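Local coordinates for protein putative sugar kinase PH1459 (Pyrococcus horikoshii, PDB 3EWM) that probably transfers phosphate from ATP to a sugar, possibly fructose, as a member of the PfkB family of carbohydrate kinases, at residues Val56-Phe61 and Lys81-His86; Leu10-Ile15 and Gly62-Glu67; Ser50-Lys55 and Arg77-Asp82. One frame throughout, in Å; residues are numbered along the deposited sequence.

Contact 1. Residues Val56-Phe61 and Lys81-His86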
ATOM      1  N   VAL A  56       2.290  -9.046 -10.296  1.00  8.12           N
ATOM      2  CA  VAL A  56       2.392  -8.755  -8.857  1.00  7.94           C
ATOM      3  C   VAL A  56       3.852  -8.464  -8.549  1.00  8.84           C
ATOM      4  O   VAL A  56       4.725  -8.642  -9.406  1.00  8.29           O
ATOM      5  CB  VAL A  56       1.876  -9.939  -7.983  1.00  7.48           C
ATOM      6  CG1 VAL A  56       0.369 -10.132  -8.161  1.00  6.39           C
ATOM      7  CG2 VAL A  56       2.617 -11.232  -8.313  1.00  8.08           C
ATOM      8  N   GLY A  57       4.120  -8.020  -7.328  1.00  8.85           N
ATOM      9  CA  GLY A  57       5.481  -7.809  -6.894  1.00  9.36           C
ATOM     10  C   GLY A  57       6.080  -9.152  -6.535  1.00  9.61           C
ATOM     11  O   GLY A  57       5.373 -10.091  -6.140  1.00  9.05           O
ATOM     12  N   ASN A  58       7.393  -9.243  -6.665  1.00 10.64           N
ATOM     13  CA  ASN A  58       8.126 -10.363  -6.084  1.00 11.99           C
ATOM     14  C   ASN A  58       8.201 -10.129  -4.573  1.00 11.80           C
ATOM     15  O   ASN A  58       9.217  -9.708  -4.026  1.00 12.41           O
ATOM     16  CB  ASN A  58       9.520 -10.503  -6.715  1.00 12.97           C
ATOM     17  CG  ASN A  58      10.318 -11.648  -6.107  1.00 15.77           C
ATOM     18  OD1 ASN A  58       9.754 -12.577  -5.499  1.00 15.66           O
ATOM     19  ND2 ASN A  58      11.642 -11.593  -6.269  1.00 19.85           N
ATOM     20  N   ASP A  59       7.080 -10.366  -3.916  1.00 11.84           N
ATOM     21  CA  ASP A  59       6.936 -10.073  -2.503  1.00 11.66           C
ATOM     22  C   ASP A  59       5.894 -11.005  -1.891  1.00 11.62           C
ATOM     23  O   ASP A  59       5.232 -11.745  -2.623  1.00 11.33           O
ATOM     24  CB  ASP A  59       6.668  -8.577  -2.270  1.00 11.76           C
ATOM     25  CG  ASP A  59       5.424  -8.047  -2.986  1.00 11.96           C
ATOM     26  OD1 ASP A  59       4.354  -8.676  -2.916  1.00 10.67           O
ATOM     27  OD2 ASP A  59       5.519  -6.949  -3.578  1.00 10.01           O
ATOM     28  N   PRO A  60       5.759 -10.995  -0.549  1.00 11.89           N
ATOM     29  CA  PRO A  60       4.829 -11.894   0.118  1.00 11.49           C
ATOM     30  C   PRO A  60       3.394 -11.721  -0.358  1.00 10.27           C
ATOM     31  O   PRO A  60       2.630 -12.679  -0.361  1.00  9.05           O
ATOM     32  CB  PRO A  60       4.924 -11.471   1.575  1.00 11.99           C
ATOM     33  CG  PRO A  60       6.344 -10.941   1.693  1.00 13.17           C
ATOM     34  CD  PRO A  60       6.494 -10.166   0.420  1.00 12.12           C
ATOM     35  N   PHE A  61       3.042 -10.496  -0.735  1.00  9.46           N
ATOM     36  CA  PHE A  61       1.671 -10.205  -1.141  1.00  8.87           C
ATOM     37  C   PHE A  61       1.410 -10.786  -2.512  1.00  8.25           C
ATOM     38  O   PHE A  61       0.333 -11.304  -2.776  1.00  8.48           O
ATOM     39  CB  PHE A  61       1.387  -8.697  -1.078  1.00  8.21           C
ATOM     40  CG  PHE A  61       1.170  -8.178   0.333  1.00  9.83           C
ATOM     41  CD1 PHE A  61       1.200  -9.056   1.438  1.00  9.19           C
ATOM     42  CD2 PHE A  61       0.917  -6.833   0.558  1.00 10.78           C
ATOM     43  CE1 PHE A  61       0.975  -8.598   2.731  1.00  9.02           C
ATOM     44  CE2 PHE A  61       0.688  -6.367   1.852  1.00 11.55           C
ATOM     45  CZ  PHE A  61       0.718  -7.248   2.937  1.00  9.87           C
ATOM     46  N   LYS A  81       5.893 -11.724 -12.001  1.00 13.01           N
ATOM     47  CA  LYS A  81       6.403 -11.086 -10.810  1.00 13.98           C
ATOM     48  C   LYS A  81       7.303  -9.942 -11.234  1.00 14.20           C
ATOM     49  O   LYS A  81       8.244 -10.118 -12.011  1.00 14.43           O
ATOM     50  CB  LYS A  81       7.163 -12.072  -9.926  1.00 14.80           C
ATOM     51  CG  LYS A  81       6.297 -13.194  -9.424  1.00 17.93           C
ATOM     52  CD  LYS A  81       6.995 -13.977  -8.314  1.00 22.34           C
ATOM     53  CE  LYS A  81       6.021 -14.940  -7.666  1.00 23.18           C
ATOM     54  NZ  LYS A  81       6.592 -15.519  -6.417  1.00 24.96           N
ATOM     55  N   ASP A  82       6.975  -8.773 -10.719  1.00 13.76           N
ATOM     56  CA  ASP A  82       7.722  -7.559 -10.961  1.00 14.88           C
ATOM     57  C   ASP A  82       8.811  -7.426  -9.900  1.00 15.60           C
ATOM     58  O   ASP A  82       8.541  -7.432  -8.698  1.00 15.25           O
ATOM     59  CB  ASP A  82       6.769  -6.371 -10.926  1.00 14.55           C
ATOM     60  CG  ASP A  82       7.343  -5.143 -11.583  1.00 14.08           C
ATOM     61  OD1 ASP A  82       8.546  -4.863 -11.395  1.00 12.66           O
ATOM     62  OD2 ASP A  82       6.575  -4.439 -12.256  1.00 14.25           O
ATOM     63  N   GLU A  83      10.052  -7.354 -10.364  1.00 16.52           N
ATOM     64  CA  GLU A  83      11.184  -7.157  -9.469  1.00 17.56           C
ATOM     65  C   GLU A  83      11.374  -5.695  -9.075  1.00 17.57           C
ATOM     66  O   GLU A  83      12.154  -5.391  -8.178  1.00 17.89           O
ATOM     67  CB  GLU A  83      12.463  -7.704 -10.126  1.00 18.03           C
ATOM     68  CG  GLU A  83      12.397  -9.200 -10.448  1.00 20.62           C
ATOM     69  CD  GLU A  83      12.317 -10.080  -9.208  1.00 23.53           C
ATOM     70  OE1 GLU A  83      12.633  -9.600  -8.094  1.00 23.94           O
ATOM     71  OE2 GLU A  83      11.941 -11.263  -9.349  1.00 27.48           O
ATOM     72  N   LYS A  84      10.672  -4.789  -9.744  1.00 17.30           N
ATOM     73  CA  LYS A  84      10.835  -3.362  -9.471  1.00 17.47           C
ATOM     74  C   LYS A  84       9.611  -2.674  -8.847  1.00 16.80           C
ATOM     75  O   LYS A  84       9.709  -1.533  -8.409  1.00 18.16           O
ATOM     76  CB  LYS A  84      11.241  -2.611 -10.740  1.00 17.49           C
ATOM     77  CG  LYS A  84      12.489  -3.155 -11.432  1.00 19.32           C
ATOM     78  CD  LYS A  84      13.716  -2.852 -10.629  1.00 20.01           C
ATOM     79  CE  LYS A  84      14.975  -3.202 -11.416  1.00 20.68           C
ATOM     80  NZ  LYS A  84      16.155  -3.266 -10.506  1.00 20.43           N
ATOM     81  N   LYS A  85       8.459  -3.336  -8.836  1.00 15.30           N
ATOM     82  CA  LYS A  85       7.268  -2.710  -8.277  1.00 13.73           C
ATOM     83  C   LYS A  85       6.670  -3.687  -7.290  1.00 12.87           C
ATOM     84  O   LYS A  85       6.821  -4.883  -7.438  1.00 13.36           O
ATOM     85  CB  LYS A  85       6.233  -2.328  -9.349  1.00 12.89           C
ATOM     86  CG  LYS A  85       6.727  -1.417 -10.494  1.00 13.28           C
ATOM     87  CD  LYS A  85       7.120  -0.035 -10.046  1.00 11.55           C
ATOM     88  CE  LYS A  85       7.559   0.825 -11.247  1.00 13.22           C
ATOM     89  NZ  LYS A  85       7.783   2.234 -10.804  1.00 16.49           N
ATOM     90  N   HIS A  86       6.032  -3.158  -6.261  1.00 12.44           N
ATOM     91  CA  HIS A  86       5.399  -3.995  -5.260  1.00 11.62           C
ATOM     92  C   HIS A  86       4.005  -4.365  -5.713  1.00 10.56           C
ATOM     93  O   HIS A  86       3.431  -3.726  -6.593  1.00  9.22           O
ATOM     94  CB  HIS A  86       5.388  -3.280  -3.914  1.00 11.91           C
ATOM     95  CG  HIS A  86       6.767  -2.997  -3.421  1.00 15.73           C
ATOM     96  ND1 HIS A  86       7.322  -1.734  -3.435  1.00 18.89           N
ATOM     97  CD2 HIS A  86       7.746  -3.837  -3.014  1.00 18.75           C
ATOM     98  CE1 HIS A  86       8.571  -1.805  -3.009  1.00 19.48           C
ATOM     99  NE2 HIS A  86       8.852  -3.071  -2.748  1.00 20.01           N
TER
HETATM  100  O   HOH W   1       7.714 -13.722  -4.607  1.00 25.59           O

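Contact 2. Residues Leu10-Ile15 and Gly62-Glu67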
ATOM      1  N   LEU A  10      -4.567  -7.163 -10.256  1.00  8.27           N
ATOM      2  CA  LEU A  10      -4.593  -8.188  -9.227  1.00  8.61           C
ATOM      3  C   LEU A  10      -3.880  -7.562  -8.068  1.00  8.61           C
ATOM      4  O   LEU A  10      -2.722  -7.104  -8.188  1.00  8.75           O
ATOM      5  CB  LEU A  10      -3.897  -9.478  -9.690  1.00  8.54           C
ATOM      6  CG  LEU A  10      -3.594 -10.558  -8.637  1.00  8.42           C
ATOM      7  CD1 LEU A  10      -4.862 -11.100  -7.979  1.00  6.84           C
ATOM      8  CD2 LEU A  10      -2.743 -11.702  -9.235  1.00  8.03           C
ATOM      9  N   LEU A  11      -4.584  -7.486  -6.943  1.00  8.65           N
ATOM     10  CA  LEU A  11      -4.083  -6.683  -5.832  1.00  9.49           C
ATOM     11  C   LEU A  11      -4.544  -7.203  -4.488  1.00  8.98           C
ATOM     12  O   LEU A  11      -5.448  -8.043  -4.416  1.00  9.10           O
ATOM     13  CB  LEU A  11      -4.528  -5.211  -6.001  1.00  9.20           C
ATOM     14  CG  LEU A  11      -6.010  -4.930  -6.328  1.00 11.55           C
ATOM     15  CD1 LEU A  11      -6.882  -5.129  -5.118  1.00 14.01           C
ATOM     16  CD2 LEU A  11      -6.176  -3.514  -6.879  1.00 11.79           C
ATOM     17  N   ILE A  12      -3.928  -6.674  -3.428  1.00  9.30           N
ATOM     18  CA  ILE A  12      -4.394  -6.861  -2.058  1.00  8.97           C
ATOM     19  C   ILE A  12      -5.479  -5.834  -1.738  1.00  9.28           C
ATOM     20  O   ILE A  12      -5.272  -4.622  -1.846  1.00  9.98           O
ATOM     21  CB  ILE A  12      -3.236  -6.704  -1.004  1.00  9.03           C
ATOM     22  CG1 ILE A  12      -2.070  -7.659  -1.298  1.00  8.89           C
ATOM     23  CG2 ILE A  12      -3.780  -6.867   0.413  1.00  7.36           C
ATOM     24  CD1 ILE A  12      -2.380  -9.144  -0.966  1.00 10.67           C
ATOM     25  N   ASP A  13      -6.659  -6.311  -1.379  1.00  9.40           N
ATOM     26  CA  ASP A  13      -7.642  -5.428  -0.780  1.00  9.58           C
ATOM     27  C   ASP A  13      -7.385  -5.437   0.707  1.00  9.31           C
ATOM     28  O   ASP A  13      -7.415  -6.491   1.357  1.00  9.77           O
ATOM     29  CB  ASP A  13      -9.079  -5.901  -1.024  1.00  9.89           C
ATOM     30  CG  ASP A  13      -9.602  -5.540  -2.399  1.00 10.92           C
ATOM     31  OD1 ASP A  13      -9.064  -4.620  -3.026  1.00 15.78           O
ATOM     32  OD2 ASP A  13     -10.578  -6.163  -2.839  1.00 12.06           O
ATOM     33  N   LEU A  14      -7.134  -4.262   1.250  1.00  8.86           N
ATOM     34  CA  LEU A  14      -7.049  -4.130   2.697  1.00  9.42           C
ATOM     35  C   LEU A  14      -8.367  -3.539   3.129  1.00  9.28           C
ATOM     36  O   LEU A  14      -8.653  -2.373   2.904  1.00  8.74           O
ATOM     37  CB  LEU A  14      -5.855  -3.285   3.088  1.00  9.82           C
ATOM     38  CG  LEU A  14      -4.626  -4.160   2.816  1.00 11.66           C
ATOM     39  CD1 LEU A  14      -3.515  -3.364   2.130  1.00 15.17           C
ATOM     40  CD2 LEU A  14      -4.172  -4.846   4.079  1.00 15.33           C
ATOM     41  N   ILE A  15      -9.213  -4.395   3.681  1.00  9.64           N
ATOM     42  CA  ILE A  15     -10.600  -4.005   3.886  1.00  9.93           C
ATOM     43  C   ILE A  15     -10.836  -3.596   5.318  1.00  9.82           C
ATOM     44  O   ILE A  15     -10.665  -4.404   6.234  1.00  9.60           O
ATOM     45  CB  ILE A  15     -11.555  -5.136   3.506  1.00  9.95           C
ATOM     46  CG1 ILE A  15     -11.239  -5.574   2.068  1.00 11.38           C
ATOM     47  CG2 ILE A  15     -13.006  -4.673   3.626  1.00  9.76           C
ATOM     48  CD1 ILE A  15     -12.255  -6.392   1.446  1.00 13.29           C
ATOM     49  N   GLY A  62       2.414 -10.707  -3.380  1.00  9.30           N
ATOM     50  CA  GLY A  62       2.365 -11.359  -4.689  1.00  7.47           C
ATOM     51  C   GLY A  62       2.209 -12.857  -4.547  1.00  8.54           C
ATOM     52  O   GLY A  62       1.369 -13.473  -5.215  1.00  7.21           O
ATOM     53  N   GLU A  63       3.020 -13.454  -3.675  1.00  7.90           N
ATOM     54  CA  GLU A  63       2.895 -14.895  -3.404  1.00  8.96           C
ATOM     55  C   GLU A  63       1.533 -15.274  -2.871  1.00  8.16           C
ATOM     56  O   GLU A  63       0.965 -16.248  -3.308  1.00  8.31           O
ATOM     57  CB  GLU A  63       3.958 -15.338  -2.407  1.00  9.79           C
ATOM     58  CG  GLU A  63       5.340 -15.331  -3.013  1.00 13.66           C
ATOM     59  CD  GLU A  63       6.426 -15.184  -1.972  1.00 19.30           C
ATOM     60  OE1 GLU A  63       6.205 -15.601  -0.811  1.00 20.23           O
ATOM     61  OE2 GLU A  63       7.505 -14.653  -2.323  1.00 20.82           O
ATOM     62  N   TYR A  64       1.015 -14.485  -1.927  1.00  8.04           N
ATOM     63  CA  TYR A  64      -0.319 -14.699  -1.396  1.00  8.89           C
ATOM     64  C   TYR A  64      -1.375 -14.729  -2.478  1.00  8.11           C
ATOM     65  O   TYR A  64      -2.194 -15.647  -2.532  1.00  8.86           O
ATOM     66  CB  TYR A  64      -0.655 -13.619  -0.376  1.00  9.04           C
ATOM     67  CG  TYR A  64      -2.087 -13.545   0.050  1.00 10.28           C
ATOM     68  CD1 TYR A  64      -2.610 -14.450   0.977  1.00 10.84           C
ATOM     69  CD2 TYR A  64      -2.925 -12.539  -0.438  1.00 10.97           C
ATOM     70  CE1 TYR A  64      -3.920 -14.359   1.392  1.00 10.00           C
ATOM     71  CE2 TYR A  64      -4.232 -12.443  -0.023  1.00 12.20           C
ATOM     72  CZ  TYR A  64      -4.720 -13.368   0.889  1.00 11.55           C
ATOM     73  OH  TYR A  64      -6.024 -13.275   1.317  1.00 13.35           O
ATOM     74  N   LEU A  65      -1.378 -13.710  -3.329  1.00  7.68           N
ATOM     75  CA  LEU A  65      -2.390 -13.635  -4.381  1.00  8.05           C
ATOM     76  C   LEU A  65      -2.344 -14.831  -5.309  1.00  8.35           C
ATOM     77  O   LEU A  65      -3.376 -15.399  -5.646  1.00  8.55           O
ATOM     78  CB  LEU A  65      -2.254 -12.332  -5.183  1.00  7.35           C
ATOM     79  CG  LEU A  65      -2.572 -11.101  -4.335  1.00  6.20           C
ATOM     80  CD1 LEU A  65      -2.198  -9.827  -5.109  1.00  6.46           C
ATOM     81  CD2 LEU A  65      -4.023 -11.069  -3.910  1.00  6.67           C
ATOM     82  N   ILE A  66      -1.138 -15.210  -5.730  1.00  8.51           N
ATOM     83  CA  ILE A  66      -1.002 -16.346  -6.628  1.00  9.14           C
ATOM     84  C   ILE A  66      -1.531 -17.611  -5.928  1.00  9.64           C
ATOM     85  O   ILE A  66      -2.281 -18.391  -6.514  1.00 10.10           O
ATOM     86  CB  ILE A  66       0.466 -16.523  -7.096  1.00  8.98           C
ATOM     87  CG1 ILE A  66       0.878 -15.364  -8.028  1.00  8.98           C
ATOM     88  CG2 ILE A  66       0.645 -17.852  -7.793  1.00  9.62           C
ATOM     89  CD1 ILE A  66       2.382 -15.211  -8.187  1.00 11.17           C
ATOM     90  N   GLU A  67      -1.174 -17.780  -4.661  1.00 10.10           N
ATOM     91  CA  GLU A  67      -1.608 -18.962  -3.897  1.00 12.04           C
ATOM     92  C   GLU A  67      -3.120 -19.020  -3.761  1.00 10.90           C
ATOM     93  O   GLU A  67      -3.708 -20.078  -3.940  1.00 11.10           O
ATOM     94  CB  GLU A  67      -0.958 -18.997  -2.518  1.00 11.65           C
ATOM     95  CG  GLU A  67       0.519 -19.429  -2.537  1.00 16.48           C
ATOM     96  CD  GLU A  67       1.152 -19.422  -1.146  1.00 16.38           C
ATOM     97  OE1 GLU A  67       0.416 -19.180  -0.152  1.00 21.89           O
ATOM     98  OE2 GLU A  67       2.395 -19.598  -1.061  1.00 23.73           O
TER

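Contact 3. Residues Ser50-Lys55 and Arg77-Asp82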
ATOM      1  N   SER A  50     -10.175 -21.021 -16.189  1.00 13.86           N
ATOM      2  CA  SER A  50     -10.015 -19.589 -15.986  1.00 12.93           C
ATOM      3  C   SER A  50      -8.553 -19.260 -15.806  1.00 12.38           C
ATOM      4  O   SER A  50      -7.863 -19.902 -15.027  1.00 11.10           O
ATOM      5  CB  SER A  50     -10.793 -19.168 -14.743  1.00 13.24           C
ATOM      6  OG  SER A  50     -10.720 -17.783 -14.554  1.00 14.74           O
ATOM      7  N   SER A  51      -8.089 -18.247 -16.528  1.00 11.53           N
ATOM      8  CA  SER A  51      -6.702 -17.812 -16.455  1.00 12.01           C
ATOM      9  C   SER A  51      -6.678 -16.326 -16.200  1.00 11.28           C
ATOM     10  O   SER A  51      -7.496 -15.578 -16.737  1.00 11.92           O
ATOM     11  CB  SER A  51      -5.971 -18.062 -17.778  1.00 11.69           C
ATOM     12  OG  SER A  51      -5.779 -19.432 -18.016  1.00 16.78           O
ATOM     13  N   LEU A  52      -5.733 -15.893 -15.382  1.00 10.77           N
ATOM     14  CA  LEU A  52      -5.580 -14.489 -15.111  1.00 10.39           C
ATOM     15  C   LEU A  52      -4.210 -14.024 -15.551  1.00 10.11           C
ATOM     16  O   LEU A  52      -3.187 -14.612 -15.204  1.00 10.47           O
ATOM     17  CB  LEU A  52      -5.806 -14.196 -13.622  1.00 10.35           C
ATOM     18  CG  LEU A  52      -5.583 -12.742 -13.182  1.00 10.77           C
ATOM     19  CD1 LEU A  52      -6.632 -11.799 -13.802  1.00 10.10           C
ATOM     20  CD2 LEU A  52      -5.616 -12.685 -11.663  1.00 10.99           C
ATOM     21  N   ILE A  53      -4.209 -12.970 -16.345  1.00  9.92           N
ATOM     22  CA  ILE A  53      -2.983 -12.322 -16.746  1.00  9.24           C
ATOM     23  C   ILE A  53      -2.880 -11.046 -15.952  1.00  9.00           C
ATOM     24  O   ILE A  53      -3.740 -10.166 -16.032  1.00  9.48           O
ATOM     25  CB  ILE A  53      -2.967 -12.036 -18.255  1.00  9.02           C
ATOM     26  CG1 ILE A  53      -2.850 -13.360 -19.023  1.00 10.66           C
ATOM     27  CG2 ILE A  53      -1.813 -11.029 -18.621  1.00  8.61           C
ATOM     28  CD1 ILE A  53      -3.519 -13.311 -20.369  1.00 13.70           C
ATOM     29  N   SER A  54      -1.816 -10.955 -15.172  1.00  8.54           N
ATOM     30  CA  SER A  54      -1.601  -9.820 -14.325  1.00  8.06           C
ATOM     31  C   SER A  54      -0.139  -9.764 -13.918  1.00  8.43           C
ATOM     32  O   SER A  54       0.709 -10.497 -14.461  1.00  7.63           O
ATOM     33  CB  SER A  54      -2.506  -9.873 -13.095  1.00  8.27           C
ATOM     34  OG  SER A  54      -2.501  -8.604 -12.473  1.00  8.12           O
ATOM     35  N   LYS A  55       0.158  -8.893 -12.962  1.00  8.20           N
ATOM     36  CA  LYS A  55       1.527  -8.718 -12.545  1.00  9.01           C
ATOM     37  C   LYS A  55       1.488  -8.343 -11.088  1.00  8.61           C
ATOM     38  O   LYS A  55       0.717  -7.460 -10.684  1.00  9.31           O
ATOM     39  CB  LYS A  55       2.209  -7.615 -13.372  1.00  8.47           C
ATOM     40  CG  LYS A  55       3.729  -7.744 -13.424  1.00 10.44           C
ATOM     41  CD  LYS A  55       4.314  -6.747 -14.394  1.00 10.13           C
ATOM     42  CE  LYS A  55       5.833  -6.807 -14.409  1.00 11.70           C
ATOM     43  NZ  LYS A  55       6.404  -5.870 -15.416  1.00 11.91           N
ATOM     44  N   ARG A  77      -0.222 -18.989 -14.305  1.00 12.93           N
ATOM     45  CA  ARG A  77       0.991 -18.973 -15.122  1.00 13.21           C
ATOM     46  C   ARG A  77       1.219 -17.616 -15.781  1.00 13.22           C
ATOM     47  O   ARG A  77       2.368 -17.181 -15.935  1.00 12.80           O
ATOM     48  CB  ARG A  77       0.974 -20.078 -16.183  1.00 13.88           C
ATOM     49  CG  ARG A  77       1.237 -21.512 -15.670  1.00 15.05           C
ATOM     50  CD  ARG A  77       0.916 -22.533 -16.786  1.00 15.70           C
ATOM     51  NE  ARG A  77      -0.363 -22.179 -17.411  1.00 20.30           N
ATOM     52  CZ  ARG A  77      -0.735 -22.462 -18.660  1.00 22.88           C
ATOM     53  NH1 ARG A  77       0.059 -23.160 -19.474  1.00 23.07           N
ATOM     54  NH2 ARG A  77      -1.918 -22.036 -19.094  1.00 19.42           N
ATOM     55  N   GLY A  78       0.130 -16.945 -16.161  1.00 12.43           N
ATOM     56  CA  GLY A  78       0.214 -15.620 -16.766  1.00 11.82           C
ATOM     57  C   GLY A  78       0.332 -14.466 -15.769  1.00 12.09           C
ATOM     58  O   GLY A  78       0.220 -13.294 -16.149  1.00 12.29           O
ATOM     59  N   ILE A  79       0.558 -14.775 -14.498  1.00 11.64           N
ATOM     60  CA  ILE A  79       0.851 -13.729 -13.526  1.00 11.37           C
ATOM     61  C   ILE A  79       2.357 -13.570 -13.409  1.00 11.94           C
ATOM     62  O   ILE A  79       3.064 -14.502 -13.013  1.00 13.44           O
ATOM     63  CB  ILE A  79       0.198 -13.987 -12.148  1.00 11.35           C
ATOM     64  CG1 ILE A  79      -1.315 -14.163 -12.307  1.00 10.74           C
ATOM     65  CG2 ILE A  79       0.551 -12.852 -11.154  1.00 11.48           C
ATOM     66  CD1 ILE A  79      -1.989 -14.670 -11.077  1.00 11.28           C
ATOM     67  N   VAL A  80       2.838 -12.383 -13.766  1.00 11.93           N
ATOM     68  CA  VAL A  80       4.279 -12.094 -13.771  1.00 12.34           C
ATOM     69  C   VAL A  80       4.669 -11.467 -12.441  1.00 12.23           C
ATOM     70  O   VAL A  80       3.865 -10.795 -11.802  1.00 11.80           O
ATOM     71  CB  VAL A  80       4.649 -11.163 -14.955  1.00 12.17           C
ATOM     72  CG1 VAL A  80       6.096 -10.708 -14.871  1.00 13.50           C
ATOM     73  CG2 VAL A  80       4.384 -11.867 -16.271  1.00 12.19           C
ATOM     74  N   LYS A  81       5.893 -11.724 -12.001  1.00 13.01           N
ATOM     75  CA  LYS A  81       6.403 -11.086 -10.810  1.00 13.98           C
ATOM     76  C   LYS A  81       7.303  -9.942 -11.234  1.00 14.20           C
ATOM     77  O   LYS A  81       8.244 -10.118 -12.011  1.00 14.43           O
ATOM     78  CB  LYS A  81       7.163 -12.072  -9.926  1.00 14.80           C
ATOM     79  CG  LYS A  81       6.297 -13.194  -9.424  1.00 17.93           C
ATOM     80  CD  LYS A  81       6.995 -13.977  -8.314  1.00 22.34           C
ATOM     81  CE  LYS A  81       6.021 -14.940  -7.666  1.00 23.18           C
ATOM     82  NZ  LYS A  81       6.592 -15.519  -6.417  1.00 24.96           N
ATOM     83  N   ASP A  82       6.975  -8.773 -10.719  1.00 13.76           N
ATOM     84  CA  ASP A  82       7.722  -7.559 -10.961  1.00 14.88           C
ATOM     85  C   ASP A  82       8.811  -7.426  -9.900  1.00 15.60           C
ATOM     86  O   ASP A  82       8.541  -7.432  -8.698  1.00 15.25           O
ATOM     87  CB  ASP A  82       6.769  -6.371 -10.926  1.00 14.55           C
ATOM     88  CG  ASP A  82       7.343  -5.143 -11.583  1.00 14.08           C
ATOM     89  OD1 ASP A  82       8.546  -4.863 -11.395  1.00 12.66           O
ATOM     90  OD2 ASP A  82       6.575  -4.439 -12.256  1.00 14.25           O
TER
HETATM   91  O   HOH W   2      -2.615 -17.224 -15.910  1.00 13.80           O

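Contact 1. Residues Val56-Phe61 and Lys81-His86
Val56 and Gly57 pair in parallel with Lys81 and Asp82 where the two strands of a beta-alpha-beta unit end, at the edge of the large mixed sheet of this PfkB-family fold. Two backbone hydrogen bonds close the ladder: Asp82 N donates to Val56 O at 2.6 Å and Asn58 N to Asp82 O at 3.0 Å.

Side-chain polar contacts lie on the exposed side. CG of Asn58 is anti to its backbone N (chi1 179°), on the side of Glu83, whose chain is bent; Asn58 ND2 donates to the syn lone pair of Glu83 OE1 at 2.9 Å, within the amide plane, although amide and carboxylate planes stand 79° apart. A water lies between the other amide atom, OD1, and Lys81 NZ, but its approach to OD1 is so short that this bond is doubtful.

Asp82 OD1 turns back into its own loop and accepts from Lys84 N at 2.7 Å, an Asx turn that shapes the departure from the strand.

Close packing dominates near Gly57, whose CA lies 3.3 Å from Lys85 O. Asp59, the N-cap of helix 60-71, bonds Thr87 and Gly62 through OD1, while Tyr104 of the second subunit meets the His86 ring. Asp59 OD2 comes in at the edge of that ring, in its plane, 3.9 Å from His86 CD2.

Contact 2. Residues Leu10-Ile15 and Gly62-Glu67
Leu65 reaches from helix 60-71 onto Leu10, Leu11 and Ile12, filling the angle where the start of strand 11-16 runs past the helix. The short axes run almost perpendicular, at 96°, and come within 8.6 Å of each other, so a few side chains on the facing side of the helix carry the whole contact.

The two methyls of Leu65 are used differently. CD1 lies over the backbone of Leu11, 3.6 Å from Leu11 C, whereas CD2 rests against the carbonyl, 3.4 Å from Leu11 O. Both are van der Waals contacts with the main chain; the side chain of Leu11 itself starts out away from the helix.

The side chains of Leu10 and Leu65 lie alongside one another, pointing opposite ways. CG of Leu10 stands anti to its backbone N (chi1 168°), and this branch point approaches Leu65 CD1 at 3.9 Å, while both Leu10 methyls lie near Leu65 CB.

Ile12 takes the other flank. Its CD1 bends back toward the helix and touches both Tyr64 CD2, at 3.5 Å, and Leu65 CD2, at 3.9 Å. It approaches the tyrosine ring obliquely, and Lys30 makes a cation-pi contact with the same ring.

This buried, largely apolar contact joins a strand of the small sheet to the helix that packs on the large one. In ribokinase-like PfkB kinases the small sheet typically forms a lid over the sugar site and often the dimer interface; consistently, Lys23 of the second subunit packs on Tyr64. Strand 11-16 lies between strands 27-33 and 88-93, Pro32 of the former also packing on Tyr64 and Leu65, while Val56 of strand 49-57 touches Leu10 and Leu65.

Contact 3. Residues Ser50-Lys55 and Arg77-Asp82
Ser54 and Lys55 pair with Ile79 and Val80 as the parallel strands of a right-handed beta-alpha-beta crossover, whose connecting helix is 60-71; strand 79-82 is the outermost strand on this side of the large sheet. The segment axes are 4.5 Å apart and only 6° from parallel.

Packing is tight in the middle of the ladder. Val80 N donates to Ser54 O at 2.9 Å, while the bond from Ser54 N to Gly78 O is longer, 3.3 Å. Gly78 fits closely beside Ile53, and CA-H...O contacts line the seam. On the face bearing Ser54 and Ile79, the side chain of Ile79 sends CG1 to within 3.5 Å of Leu52 O, and its CD1 meets Leu52 CD2 at 4.2 Å; helix 60-71 covers this pair through Leu69.

One end is looser. Just before strand 79-82 a water takes the place of a direct backbone bond, donating to Leu52 O and accepting from Gly78 N.

At the other end, on the face bearing Lys55 and Val80, side chains pack closely although their ion pair is long. Lys55 CG stands anti to the backbone N (chi1 -156°) and the chain continues extended, its CG 3.9 Å from Val80 CB. The ammonium group is held chiefly by Asp116 and Asn111 O, and Asn111 ND2 also bonds the carboxylate of Asp82. Between the two charged residues the salt bridge from Lys55 NZ to Asp82 OD2 measures 3.5 Å, and Lys55 CE lies slightly nearer that oxygen, at 3.3 Å.

The three contacts cluster on one side of the chain's centre, their own centres 11 to 12 Å apart. Contacts 1 and 3 follow the same pair of strands, 49-57 and 79-82, and share Lys81 and Asp82: contact 3 covers the earlier part of the ladder and contact 1 its end, where the chain turns into helix 60-71. Contact 2 uses that helix, which lies between the two strands in sequence, and brings in strand 11-16 from much earlier in the chain. Leu10 touches Val56 and Ile79, bringing all three together. The beta-alpha-beta unit thus joins the large sheet to the small one, and contacts 1 and 2 also touch the second subunit.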